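RNA-directed RNA polymerase (Infectious pancreatic necrosis virus, PDB 3ZED) probably replicates and transcribes the viral genome as an RNA-dependent RNA polymerase, extending RNA from ribonucleoside triphosphates with release of diphosphate, and probably becomes covalently attached to genomic RNA. Local coordinates at residues T193-Q196 against L197-L201; E503-D506 against L507-K510; A604-A607 against Y608-V611; E673-T676 against N677-V681. All blocks are in the same frame, centred on the assembly; numbering follows the deposited sequence.

Overall arrangement
All four contacts are local, each made along a helix or at its start, and they follow one another along the chain without overlap. Contacts 1 and 2 fall in the range assigned to the palm family, with centres about 21 Å apart; both pack against helix 476-493, and each lies near a bound potassium ion. Contacts 3 and 4 belong to the thumb range, their centres about 18 Å apart, and helix 604-621, which carries contact 3, also touches contact 4. Contacts 1 and 3 are about 49 Å apart between centres, on opposite sides of the chain's centre. One pair thus belongs to the palm and the other to the thumb, each unified by a shared helix.

Contact 1. Residues T193-Q196 against L197-L201; sequences TNEQ and LAKLL
Leu197 N reaches back to Thr193 O at 3.2 Å and closes the first turn of helix 194-204. The backbone ladder continues with Ala198 N to Asn194 O and Lys199 N to Glu195 O, while the bond from Leu200 N to Gln196 O is longer, at 3.3 Å. A second group of bonds caps the helix. Thr193 occupies the N-cap and forms a capping box with Gln196: Gln196 N donates to Thr193 OG1 at 3.2 Å, and Thr193 N returns a bond to Gln196 OE1 at 3.1 Å, with 162° at the hydrogen. Thr193 OG1 is also hydrogen-bonded with Lys719 O. With CG beside its own backbone N (chi1 -76°), Gln196 brings its amide to the N-terminal end, where Thr193 takes OE1 and Thr717 O takes NE2, so the flip of the amide is settled. The Glu195 carboxylate lies against the aliphatic part of Lys199, not its ammonium: the side chains slant across each other, OE2 of Glu195 lying 3.8 Å from CD of Lys199, whereas Glu195 OE2 and Lys199 NZ stay 5.4 Å apart. The carboxylate turns instead to Arg425 and Tyr420, and the ammonium to Glu202 and to Ser701, itself a residue of a potassium site. Leu197 packs against helices 412-426 and 476-493, and Leu200 against helices 476-493 and 706-714, which places this capped helix start between the palm and the C-terminal region.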
loop_
_atom_site.group_PDB
_atom_site.type_symbol
_atom_site.label_atom_id
_atom_site.label_comp_id
_atom_site.label_asym_id
_atom_site.label_seq_id
_atom_site.Cartn_x
_atom_site.Cartn_y
_atom_site.Cartn_z
ATOM N N THR B 193 24.274 -2.975 -5.843
ATOM C CA THR B 193 24.437 -1.524 -5.907
ATOM C C THR B 193 23.032 -0.950 -6.234
ATOM O O THR B 193 22.138 -1.725 -6.577
ATOM C CB THR B 193 25.487 -1.112 -6.955
ATOM O OG1 THR B 193 25.013 -1.481 -8.251
ATOM C CG2 THR B 193 26.893 -1.692 -6.696
ATOM N N ASN B 194 22.852 0.385 -6.185
ATOM C CA ASN B 194 21.583 1.023 -6.534
ATOM C C ASN B 194 21.238 0.753 -7.995
ATOM O O ASN B 194 20.089 0.442 -8.300
ATOM C CB ASN B 194 21.638 2.520 -6.279
ATOM C CG ASN B 194 21.511 2.912 -4.830
ATOM O OD1 ASN B 194 20.796 2.288 -4.049
ATOM N ND2 ASN B 194 22.184 3.980 -4.446
ATOM N N GLU B 195 22.245 0.806 -8.881
ATOM C CA GLU B 195 22.071 0.585 -10.321
ATOM C C GLU B 195 21.700 -0.866 -10.635
ATOM O O GLU B 195 20.836 -1.086 -11.480
ATOM C CB GLU B 195 23.322 1.034 -11.111
ATOM C CG GLU B 195 23.169 0.992 -12.627
ATOM C CD GLU B 195 22.037 1.777 -13.270
ATOM O OE1 GLU B 195 21.497 2.716 -12.636
ATOM O OE2 GLU B 195 21.712 1.465 -14.439
ATOM N N GLN B 196 22.301 -1.843 -9.939
ATOM C CA GLN B 196 21.960 -3.261 -10.134
ATOM C C GLN B 196 20.501 -3.524 -9.742
ATOM O O GLN B 196 19.796 -4.229 -10.471
ATOM C CB GLN B 196 22.908 -4.169 -9.359
ATOM C CG GLN B 196 24.267 -4.302 -10.032
ATOM C CD GLN B 196 25.276 -5.050 -9.200
ATOM O OE1 GLN B 196 25.215 -5.078 -7.960
ATOM N NE2 GLN B 196 26.256 -5.637 -9.875
ATOM N N LEU B 197 20.034 -2.911 -8.636
ATOM C CA LEU B 197 18.637 -3.019 -8.211
ATOM C C LEU B 197 17.693 -2.368 -9.220
ATOM O O LEU B 197 16.649 -2.946 -9.527
ATOM C CB LEU B 197 18.415 -2.398 -6.838
ATOM C CG LEU B 197 18.831 -3.237 -5.645
ATOM C CD1 LEU B 197 18.467 -2.526 -4.396
ATOM C CD2 LEU B 197 18.148 -4.606 -5.648
ATOM N N ALA B 198 18.086 -1.196 -9.769
ATOM C CA ALA B 198 17.335 -0.459 -10.786
ATOM C C ALA B 198 17.126 -1.312 -12.045
ATOM O O ALA B 198 16.035 -1.294 -12.612
ATOM C CB ALA B 198 18.058 0.834 -11.138
ATOM N N LYS B 199 18.150 -2.087 -12.444
ATOM C CA LYS B 199 18.090 -2.989 -13.599
ATOM C C LYS B 199 17.081 -4.128 -13.342
ATOM O O LYS B 199 16.408 -4.560 -14.275
ATOM C CB LYS B 199 19.484 -3.558 -13.938
ATOM C CG LYS B 199 20.502 -2.524 -14.449
ATOM C CD LYS B 199 20.067 -1.738 -15.703
ATOM C CE LYS B 199 20.042 -2.582 -16.955
ATOM N NZ LYS B 199 19.599 -1.804 -18.134
ATOM N N LEU B 200 16.959 -4.590 -12.078
ATOM C CA LEU B 200 15.993 -5.629 -11.720
ATOM C C LEU B 200 14.592 -5.025 -11.740
ATOM O O LEU B 200 13.685 -5.603 -12.334
ATOM C CB LEU B 200 16.292 -6.244 -10.343
ATOM C CG LEU B 200 17.581 -7.054 -10.174
ATOM C CD1 LEU B 200 17.877 -7.276 -8.705
ATOM C CD2 LEU B 200 17.512 -8.402 -10.902
ATOM N N LEU B 201 14.437 -3.818 -11.151
ATOM C CA LEU B 201 13.165 -3.097 -11.089
ATOM C C LEU B 201 12.687 -2.693 -12.467
ATOM O O LEU B 201 11.493 -2.562 -12.656
ATOM C CB LEU B 201 13.248 -1.873 -10.163
ATOM C CG LEU B 201 13.396 -2.179 -8.674
ATOM C CD1 LEU B 201 13.918 -0.981 -7.920
ATOM C CD2 LEU B 201 12.071 -2.726 -8.076
#

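Contact 2. Residues E503-D506 against L507-K510; sequences EFMD and LEEK
Met505 O is gripped twice: Glu508 N donates to it at 3.1 Å, and a water donates at 3.0 Å. The same water also donates to Glu508 OE1, so the glutamate is tied to this carbonyl both through its backbone and through its side chain. The setting is the turn linking helices 502-505 and 507-511 in the catalytic region of the polymerase. Two successive i to i+3 bonds run through it, the other being Leu507 N to Phe504 O at 3.0 Å; the i to i+4 spacing of an alpha helix appears with Lys510 N to Asp506 O at 3.2 Å. Met505 and Glu508 run side by side in the same direction, and because the methionine chain bends at chi2 (-36°) and again at chi3, its CE ends 3.9 Å from Glu508 CD. Arg181 forms a salt bridge with OE2 of Glu508, which also accepts from Phe515 N, at the start of strand 515-521. Lys510 pairs with Glu490 of helix 476-493. On the apolar side Leu507 lies across Phe504 at about a right angle, and its CD1 sits over one ring face, 4.3 Å from the centroid of Phe504 and displaced toward CD2.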
loop_
_atom_site.group_PDB
_atom_site.type_symbol
_atom_site.label_atom_id
_atom_site.label_comp_id
_atom_site.label_asym_id
_atom_site.label_seq_id
_atom_site.Cartn_x
_atom_site.Cartn_y
_atom_site.Cartn_z
ATOM N N GLU B 503 17.168 -25.005 0.353
ATOM C CA GLU B 503 17.854 -24.100 -0.577
ATOM C C GLU B 503 17.056 -22.821 -0.817
ATOM O O GLU B 503 17.661 -21.757 -0.941
ATOM C CB GLU B 503 18.137 -24.787 -1.926
ATOM C CG GLU B 503 19.202 -25.871 -1.882
ATOM C CD GLU B 503 18.775 -27.212 -1.314
ATOM O OE1 GLU B 503 17.605 -27.612 -1.520
ATOM O OE2 GLU B 503 19.614 -27.863 -0.652
ATOM N N PHE B 504 15.709 -22.919 -0.880
ATOM C CA PHE B 504 14.862 -21.741 -1.054
ATOM C C PHE B 504 14.735 -21.002 0.277
ATOM O O PHE B 504 14.842 -19.780 0.299
ATOM C CB PHE B 504 13.472 -22.105 -1.593
ATOM C CG PHE B 504 12.607 -20.909 -1.928
ATOM C CD1 PHE B 504 11.791 -20.319 -0.962
ATOM C CD2 PHE B 504 12.572 -20.395 -3.223
ATOM C CE1 PHE B 504 10.974 -19.230 -1.284
ATOM C CE2 PHE B 504 11.758 -19.293 -3.539
ATOM C CZ PHE B 504 10.988 -18.707 -2.560
ATOM N N MET B 505 14.523 -21.744 1.393
ATOM C CA MET B 505 14.375 -21.152 2.718
ATOM C C MET B 505 15.652 -20.458 3.152
ATOM O O MET B 505 15.564 -19.490 3.897
ATOM C CB MET B 505 13.904 -22.175 3.762
ATOM C CG MET B 505 12.428 -22.540 3.638
ATOM S SD MET B 505 11.277 -21.210 3.140
ATOM C CE MET B 505 11.311 -20.148 4.632
ATOM N N ASP B 506 16.818 -20.884 2.612
ATOM C CA ASP B 506 18.126 -20.284 2.870
ATOM C C ASP B 506 18.216 -18.855 2.325
ATOM O O ASP B 506 19.088 -18.100 2.756
ATOM C CB ASP B 506 19.229 -21.146 2.249
ATOM C CG ASP B 506 19.638 -22.372 3.054
ATOM O OD1 ASP B 506 19.093 -22.568 4.175
ATOM O OD2 ASP B 506 20.499 -23.143 2.562
ATOM N N LEU B 507 17.311 -18.470 1.397
ATOM C CA LEU B 507 17.287 -17.120 0.838
ATOM C C LEU B 507 16.877 -16.107 1.919
ATOM O O LEU B 507 17.178 -14.929 1.776
ATOM C CB LEU B 507 16.397 -17.000 -0.415
ATOM C CG LEU B 507 16.732 -17.937 -1.600
ATOM C CD1 LEU B 507 15.610 -17.958 -2.624
ATOM C CD2 LEU B 507 18.048 -17.608 -2.253
ATOM N N GLU B 508 16.257 -16.570 3.030
ATOM C CA GLU B 508 15.900 -15.681 4.138
ATOM C C GLU B 508 17.162 -15.029 4.703
ATOM O O GLU B 508 17.238 -13.799 4.774
ATOM C CB GLU B 508 15.166 -16.434 5.250
ATOM C CG GLU B 508 13.686 -16.683 5.037
ATOM C CD GLU B 508 13.010 -17.112 6.329
ATOM O OE1 GLU B 508 13.527 -18.027 7.012
ATOM O OE2 GLU B 508 12.008 -16.469 6.707
ATOM N N GLU B 509 18.175 -15.858 5.051
ATOM C CA GLU B 509 19.447 -15.398 5.585
ATOM C C GLU B 509 20.252 -14.651 4.529
ATOM O O GLU B 509 20.884 -13.650 4.857
ATOM C CB GLU B 509 20.253 -16.580 6.150
ATOM C CG GLU B 509 21.613 -16.197 6.712
ATOM C CD GLU B 509 22.406 -17.310 7.375
ATOM O OE1 GLU B 509 22.040 -18.502 7.236
ATOM O OE2 GLU B 509 23.409 -16.976 8.042
ATOM N N LYS B 510 20.246 -15.129 3.277
ATOM C CA LYS B 510 21.001 -14.478 2.204
ATOM C C LYS B 510 20.486 -13.023 1.964
ATOM O O LYS B 510 21.299 -12.137 1.746
ATOM C CB LYS B 510 20.933 -15.330 0.905
ATOM C CG LYS B 510 21.613 -14.748 -0.353
ATOM C CD LYS B 510 23.123 -14.818 -0.321
ATOM C CE LYS B 510 23.775 -14.057 -1.464
ATOM N NZ LYS B 510 23.904 -14.915 -2.668
HETATM O O HOH W 1 15.384 -19.689 6.848
#

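Contact 3. Residues A604-A607 against Y608-V611; sequences AEIA and YQIV
Ala607 and Val611 meet on the tightly packed side of helix 604-621. Val611 N donates to Ala607 O at 3.0 Å, and the CG2 branch of Val611, beside its own backbone N, closes on the same oxygen at 3.3 Å. One turn earlier Tyr608 N binds Ala604 O at 2.9 Å. The small side chains of Ala604 and Ala607 are consistent with a close approach of neighbouring elements here. Ile610 adds to this buried side, its CG1 and CD1 lying against Ile606 O, each at 3.7 Å.

The outer side is looser. Gln609 N to Glu605 O is a weak bond of 3.4 Å, and the side chains of these two residues cross aslant, with carboxylate and amide planes 41° apart. Two polar atoms, Glu605 OE2 and Gln609 NE2, approach to 3.6 Å. The glutamate chain folds at chi2 (51°), which brings OE2 back over the next turn and to 3.8 Å from Tyr608 CD2. Glu605 thus runs from the exposed side along the buried Tyr608, whose phenol oxygen is held further on by Lys591 O. Ile606 adds a thin apolar contact: its CD1 reaches CB of Gln609 at 4.1 Å, the side chains crossing nearly at right angles.

Within the thumb region, Ala604 and Ala607 rest on Phe652, and Ile610 and Val611 on Leu653, all against the short helix 650-654. Ile606, Gln609 and Ile610 face helix 625-645, so the helix is packed on two neighbours while Glu605 remains exposed to solvent.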
loop_
_atom_site.group_PDB
_atom_site.type_symbol
_atom_site.label_atom_id
_atom_site.label_comp_id
_atom_site.label_asym_id
_atom_site.label_seq_id
_atom_site.Cartn_x
_atom_site.Cartn_y
_atom_site.Cartn_z
ATOM N N ALA B 604 -29.268 6.007 3.631
ATOM C CA ALA B 604 -27.927 5.459 3.419
ATOM C C ALA B 604 -27.714 4.139 4.154
ATOM O O ALA B 604 -27.137 3.222 3.577
ATOM C CB ALA B 604 -26.875 6.462 3.854
ATOM N N GLU B 605 -28.197 4.033 5.400
ATOM C CA GLU B 605 -28.025 2.852 6.240
ATOM C C GLU B 605 -28.823 1.671 5.710
ATOM O O GLU B 605 -28.344 0.537 5.775
ATOM C CB GLU B 605 -28.399 3.160 7.702
ATOM C CG GLU B 605 -28.053 2.064 8.710
ATOM C CD GLU B 605 -26.638 1.506 8.698
ATOM O OE1 GLU B 605 -25.670 2.304 8.666
ATOM O OE2 GLU B 605 -26.504 0.262 8.754
ATOM N N ILE B 606 -30.020 1.927 5.161
ATOM C CA ILE B 606 -30.848 0.855 4.604
ATOM C C ILE B 606 -30.332 0.488 3.188
ATOM O O ILE B 606 -30.490 -0.659 2.757
ATOM C CB ILE B 606 -32.371 1.181 4.665
ATOM C CG1 ILE B 606 -33.270 -0.026 4.255
ATOM C CG2 ILE B 606 -32.732 2.466 3.923
ATOM C CD1 ILE B 606 -32.966 -1.427 4.997
ATOM N N ALA B 607 -29.677 1.446 2.500
ATOM C CA ALA B 607 -29.055 1.211 1.198
ATOM C C ALA B 607 -27.819 0.321 1.384
ATOM O O ALA B 607 -27.623 -0.619 0.608
ATOM C CB ALA B 607 -28.676 2.531 0.539
ATOM N N TYR B 608 -27.018 0.592 2.457
ATOM C CA TYR B 608 -25.819 -0.172 2.819
ATOM C C TYR B 608 -26.190 -1.647 3.037
ATOM O O TYR B 608 -25.431 -2.522 2.637
ATOM C CB TYR B 608 -25.114 0.418 4.078
ATOM C CG TYR B 608 -24.252 -0.601 4.796
ATOM C CD1 TYR B 608 -22.956 -0.873 4.364
ATOM C CD2 TYR B 608 -24.775 -1.385 5.823
ATOM C CE1 TYR B 608 -22.196 -1.880 4.952
ATOM C CE2 TYR B 608 -24.036 -2.412 6.399
ATOM C CZ TYR B 608 -22.744 -2.651 5.967
ATOM O OH TYR B 608 -22.016 -3.659 6.551
ATOM N N GLN B 609 -27.345 -1.907 3.676
ATOM C CA GLN B 609 -27.874 -3.244 3.960
ATOM C C GLN B 609 -28.050 -4.048 2.679
ATOM O O GLN B 609 -27.655 -5.217 2.634
ATOM C CB GLN B 609 -29.219 -3.146 4.707
ATOM C CG GLN B 609 -29.093 -2.650 6.151
ATOM C CD GLN B 609 -28.333 -3.610 7.049
ATOM O OE1 GLN B 609 -28.635 -4.813 7.131
ATOM N NE2 GLN B 609 -27.329 -3.089 7.741
ATOM N N ILE B 610 -28.606 -3.418 1.630
ATOM C CA ILE B 610 -28.783 -4.048 0.318
ATOM C C ILE B 610 -27.393 -4.278 -0.320
ATOM O O ILE B 610 -27.145 -5.368 -0.845
ATOM C CB ILE B 610 -29.705 -3.195 -0.591
ATOM C CG1 ILE B 610 -31.139 -3.110 0.008
ATOM C CG2 ILE B 610 -29.702 -3.718 -2.046
ATOM C CD1 ILE B 610 -31.948 -1.917 -0.418
ATOM N N VAL B 611 -26.514 -3.247 -0.282
ATOM C CA VAL B 611 -25.158 -3.281 -0.838
ATOM C C VAL B 611 -24.363 -4.487 -0.250
ATOM O O VAL B 611 -23.772 -5.244 -1.009
ATOM C CB VAL B 611 -24.421 -1.923 -0.636
ATOM C CG1 VAL B 611 -22.929 -2.024 -0.971
ATOM C CG2 VAL B 611 -25.071 -0.817 -1.475
#

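Contact 4. Residues E673-T676 against N677-V681; sequences EPLT and NQTLV
The N-terminal cap of helix 677-683, in the thumb region, joins the N-cap residue Thr676 to Thr679, three residues on. Thr676 N donates to Thr679 OG1 at 3.2 Å in an almost straight bond, 176° at the hydrogen. This is one of the two bonds of a capping box; the reciprocal one is not made, because Thr676 OG1 remains 3.9 Å from Thr679 N. That backbone nitrogen instead gives a weak bond to Thr676 O at 3.1 Å, bent to 129°. Thr679 therefore holds Thr676 at two backbone atoms, using its hydroxyl and its own N-H. The hydroxyl can reach back because OG1 stands beside the backbone N of Thr679 (chi1 -44°), on the side from which the chain enters the helix.

The first helical residue is secured from outside the turn. Asn677 N donates to Asp546 OD1, and the amide of the Asn677 side chain is held at both ends, OD1 by Leu541 N and ND2 by Gln570 OE1.

An apolar contact accompanies the polar cap. Leu675, just before the N-cap, and Leu680, four residues beyond it, touch across the turn in the manner of a hydrophobic staple. Leu675 also rests on Arg617 and Leu618 of helix 604-621. In the staple itself the CD2 branch of Leu675 makes the touch, 4.3 Å from CG of Leu680.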
loop_
_atom_site.group_PDB
_atom_site.type_symbol
_atom_site.label_atom_id
_atom_site.label_comp_id
_atom_site.label_asym_id
_atom_site.label_seq_id
_atom_site.Cartn_x
_atom_site.Cartn_y
_atom_site.Cartn_z
ATOM N N GLU B 673 -30.672 -2.156 -9.540
ATOM C CA GLU B 673 -31.486 -3.309 -9.940
ATOM C C GLU B 673 -30.874 -4.576 -9.326
ATOM O O GLU B 673 -29.645 -4.633 -9.178
ATOM C CB GLU B 673 -31.622 -3.417 -11.469
ATOM C CG GLU B 673 -32.711 -2.510 -12.045
ATOM C CD GLU B 673 -34.113 -2.674 -11.479
ATOM O OE1 GLU B 673 -34.679 -3.785 -11.596
ATOM O OE2 GLU B 673 -34.647 -1.688 -10.919
ATOM N N PRO B 674 -31.688 -5.571 -8.895
ATOM C CA PRO B 674 -31.098 -6.778 -8.278
ATOM C C PRO B 674 -30.134 -7.501 -9.208
ATOM O O PRO B 674 -30.272 -7.439 -10.436
ATOM C CB PRO B 674 -32.314 -7.670 -7.979
ATOM C CG PRO B 674 -33.486 -6.759 -8.015
ATOM C CD PRO B 674 -33.159 -5.668 -8.975
ATOM N N LEU B 675 -29.132 -8.153 -8.612
ATOM C CA LEU B 675 -28.114 -8.942 -9.307
ATOM C C LEU B 675 -28.773 -10.069 -10.140
ATOM O O LEU B 675 -29.655 -10.777 -9.638
ATOM C CB LEU B 675 -27.175 -9.549 -8.241
ATOM C CG LEU B 675 -25.865 -10.174 -8.693
ATOM C CD1 LEU B 675 -24.879 -10.159 -7.558
ATOM C CD2 LEU B 675 -26.051 -11.621 -9.153
ATOM N N THR B 676 -28.347 -10.220 -11.393
ATOM C CA THR B 676 -28.812 -11.282 -12.304
ATOM C C THR B 676 -27.582 -11.892 -12.969
ATOM O O THR B 676 -26.464 -11.399 -12.760
ATOM C CB THR B 676 -29.806 -10.753 -13.364
ATOM O OG1 THR B 676 -29.160 -9.784 -14.189
ATOM C CG2 THR B 676 -31.113 -10.213 -12.775
ATOM N N ASN B 677 -27.780 -12.913 -13.815
ATOM C CA ASN B 677 -26.664 -13.496 -14.550
ATOM C C ASN B 677 -25.965 -12.435 -15.453
ATOM O O ASN B 677 -24.757 -12.513 -15.623
ATOM C CB ASN B 677 -27.118 -14.695 -15.387
ATOM C CG ASN B 677 -25.958 -15.428 -15.981
ATOM O OD1 ASN B 677 -25.135 -15.989 -15.271
ATOM N ND2 ASN B 677 -25.797 -15.317 -17.278
ATOM N N GLN B 678 -26.714 -11.449 -16.015
ATOM C CA GLN B 678 -26.119 -10.398 -16.873
ATOM C C GLN B 678 -25.090 -9.541 -16.103
ATOM O O GLN B 678 -24.088 -9.125 -16.694
ATOM C CB GLN B 678 -27.187 -9.500 -17.519
ATOM C CG GLN B 678 -26.642 -8.588 -18.648
ATOM C CD GLN B 678 -25.998 -9.355 -19.786
ATOM O OE1 GLN B 678 -26.602 -10.249 -20.408
ATOM N NE2 GLN B 678 -24.742 -9.036 -20.078
ATOM N N THR B 679 -25.311 -9.312 -14.789
ATOM C CA THR B 679 -24.370 -8.577 -13.936
ATOM C C THR B 679 -23.018 -9.310 -13.889
ATOM O O THR B 679 -21.958 -8.678 -13.927
ATOM C CB THR B 679 -24.913 -8.425 -12.488
ATOM O OG1 THR B 679 -26.284 -8.051 -12.495
ATOM C CG2 THR B 679 -24.104 -7.450 -11.664
ATOM N N LEU B 680 -23.082 -10.648 -13.784
ATOM C CA LEU B 680 -21.902 -11.507 -13.694
ATOM C C LEU B 680 -21.182 -11.579 -15.029
ATOM O O LEU B 680 -19.948 -11.600 -15.039
ATOM C CB LEU B 680 -22.300 -12.901 -13.193
ATOM C CG LEU B 680 -22.858 -12.942 -11.759
ATOM C CD1 LEU B 680 -23.256 -14.331 -11.389
ATOM C CD2 LEU B 680 -21.869 -12.353 -10.751
ATOM N N VAL B 681 -21.939 -11.564 -16.146
ATOM C CA VAL B 681 -21.383 -11.548 -17.500
ATOM C C VAL B 681 -20.638 -10.200 -17.688
ATOM O O VAL B 681 -19.493 -10.220 -18.114
ATOM C CB VAL B 681 -22.472 -11.787 -18.604
ATOM C CG1 VAL B 681 -21.946 -11.481 -20.010
ATOM C CG2 VAL B 681 -23.020 -13.208 -18.542
#